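Peptidyl-tRNA hydrolase (Sulfolobus solfataricus, PDB 1XTY) hydrolyses the ester bond of peptidyl-tRNAs that may have dropped off the ribosome during protein synthesis, releasing the peptide and the tRNA. Local coordinates at residues Ser10-Gly15 and Pro94-Cys99. Sequence-based numbering, arbitrary orientation.
Sequences SDIKMG and PGTITC
Ile12 lays its CD1 methyl against Thr98, where it is 3.9 Å from both CA and CG2. In this PTH2-family fold, a mixed sheet flanked by helices, the contact joins the loop between strand 2-9 and helix 16-35 to the start of strand 97-106, which runs antiparallel to strand 2-9. The Ile12 and Thr98 side chains cross at about a right angle. Ile12 holds CG1 between its backbone N and carbonyl carbon (chi1 55°), and an extended chi2 carries CD1 forward to the strand; Ile12 CG2 meets Thr96 CG2 more loosely, at 4.4 Å. Met14 supplies the second approach, its SD 4.1 Å from both Thr98 CB and Thr98 CG2. Thr98 CG2 thus touches Ile12 CD1 and Met14 SD, while Thr98 OG1 is hydrogen-bonded by Gln22 NE2 of helix 16-35, which satisfies the hydroxyl of this buried residue. Thr96 OG1 is likewise bonded to Glu93 O. Contact across the two segments is by van der Waals packing and small, 161 Å² in total; Arg9 NE forms a salt bridge with Asp11 OD2, and Arg9 NH1 a hydrogen bond with Ile97 O. Bent at chi3 (-82°), the Met14 chain brings CE to 4.1 Å from Thr98 O.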
loop_
_atom_site.group_PDB
_atom_site.type_symbol
_atom_site.label_atom_id
_atom_site.label_comp_id
_atom_site.label_asym_id
_atom_site.label_seq_id
_atom_site.Cartn_x
_atom_site.Cartn_y
_atom_site.Cartn_z
ATOM N N SER A 10 11.033 -5.751 -12.383
ATOM C CA SER A 10 12.428 -5.641 -11.972
ATOM C C SER A 10 13.329 -4.986 -13.018
ATOM O O SER A 10 14.447 -4.583 -12.703
ATOM C CB SER A 10 12.981 -7.030 -11.641
ATOM O OG SER A 10 12.166 -7.692 -10.689
ATOM N N ASP A 11 12.851 -4.876 -14.255
ATOM C CA ASP A 11 13.661 -4.293 -15.323
ATOM C C ASP A 11 13.699 -2.771 -15.373
ATOM O O ASP A 11 14.469 -2.196 -16.140
ATOM C CB ASP A 11 13.236 -4.843 -16.690
ATOM C CG ASP A 11 11.770 -4.611 -16.988
ATOM O OD1 ASP A 11 11.367 -4.817 -18.153
ATOM O OD2 ASP A 11 11.019 -4.233 -16.064
ATOM N N ILE A 12 12.869 -2.111 -14.576
ATOM C CA ILE A 12 12.888 -0.655 -14.545
ATOM C C ILE A 12 13.590 -0.253 -13.253
ATOM O O ILE A 12 13.665 -1.043 -12.312
ATOM C CB ILE A 12 11.465 -0.046 -14.589
ATOM C CG1 ILE A 12 10.605 -0.618 -13.466
ATOM C CG2 ILE A 12 10.830 -0.312 -15.948
ATOM C CD1 ILE A 12 9.191 -0.069 -13.458
ATOM N N LYS A 13 14.108 0.968 -13.209
ATOM C CA LYS A 13 14.828 1.436 -12.032
ATOM C C LYS A 13 13.942 2.115 -10.996
ATOM O O LYS A 13 13.359 3.172 -11.252
ATOM C CB LYS A 13 15.944 2.395 -12.453
ATOM C CG LYS A 13 16.778 2.920 -11.297
ATOM C CD LYS A 13 17.911 3.803 -11.800
ATOM C CE LYS A 13 18.739 4.352 -10.651
ATOM N NZ LYS A 13 19.902 5.146 -11.144
ATOM N N MET A 14 13.854 1.499 -9.821
ATOM C CA MET A 14 13.056 2.037 -8.726
ATOM C C MET A 14 13.741 1.802 -7.384
ATOM O O MET A 14 14.134 0.680 -7.074
ATOM C CB MET A 14 11.672 1.380 -8.693
ATOM C CG MET A 14 10.821 1.613 -9.926
ATOM S SD MET A 14 9.128 1.022 -9.676
ATOM C CE MET A 14 9.308 -0.723 -10.015
ATOM N N GLY A 15 13.880 2.863 -6.593
ATOM C CA GLY A 15 14.487 2.730 -5.280
ATOM C C GLY A 15 13.466 2.101 -4.346
ATOM O O GLY A 15 12.298 1.968 -4.714
ATOM N N PRO A 94 6.191 9.230 -17.242
ATOM C CA PRO A 94 4.802 8.991 -16.842
ATOM C C PRO A 94 4.138 8.003 -17.795
ATOM O O PRO A 94 4.372 8.045 -19.003
ATOM C CB PRO A 94 4.181 10.385 -16.899
ATOM C CG PRO A 94 4.988 11.072 -17.968
ATOM C CD PRO A 94 6.393 10.633 -17.642
ATOM N N GLY A 95 3.331 7.105 -17.246
ATOM C CA GLY A 95 2.660 6.119 -18.072
ATOM C C GLY A 95 3.342 4.767 -18.030
ATOM O O GLY A 95 2.775 3.768 -18.471
ATOM N N THR A 96 4.561 4.731 -17.499
ATOM C CA THR A 96 5.318 3.487 -17.398
ATOM C C THR A 96 4.651 2.541 -16.398
ATOM O O THR A 96 4.453 2.895 -15.235
ATOM C CB THR A 96 6.765 3.755 -16.915
ATOM O OG1 THR A 96 7.412 4.668 -17.814
ATOM C CG2 THR A 96 7.558 2.463 -16.854
ATOM N N ILE A 97 4.300 1.341 -16.850
ATOM C CA ILE A 97 3.673 0.358 -15.972
ATOM C C ILE A 97 4.737 -0.152 -14.994
ATOM O O ILE A 97 5.788 -0.639 -15.406
ATOM C CB ILE A 97 3.083 -0.814 -16.790
ATOM C CG1 ILE A 97 1.906 -0.305 -17.630
ATOM C CG2 ILE A 97 2.642 -1.946 -15.861
ATOM C CD1 ILE A 97 1.237 -1.372 -18.487
ATOM N N THR A 98 4.459 -0.031 -13.699
ATOM C CA THR A 98 5.412 -0.442 -12.670
ATOM C C THR A 98 5.060 -1.735 -11.945
ATOM O O THR A 98 5.952 -2.467 -11.503
ATOM C CB THR A 98 5.574 0.659 -11.599
ATOM O OG1 THR A 98 4.310 0.900 -10.975
ATOM C CG2 THR A 98 6.086 1.954 -12.223
ATOM N N CYS A 99 3.769 -2.017 -11.798
ATOM C CA CYS A 99 3.366 -3.231 -11.107
ATOM C C CYS A 99 1.910 -3.596 -11.346
ATOM O O CYS A 99 1.130 -2.807 -11.895
ATOM C CB CYS A 99 3.626 -3.098 -9.600
ATOM S SG CYS A 99 2.684 -1.794 -8.772
#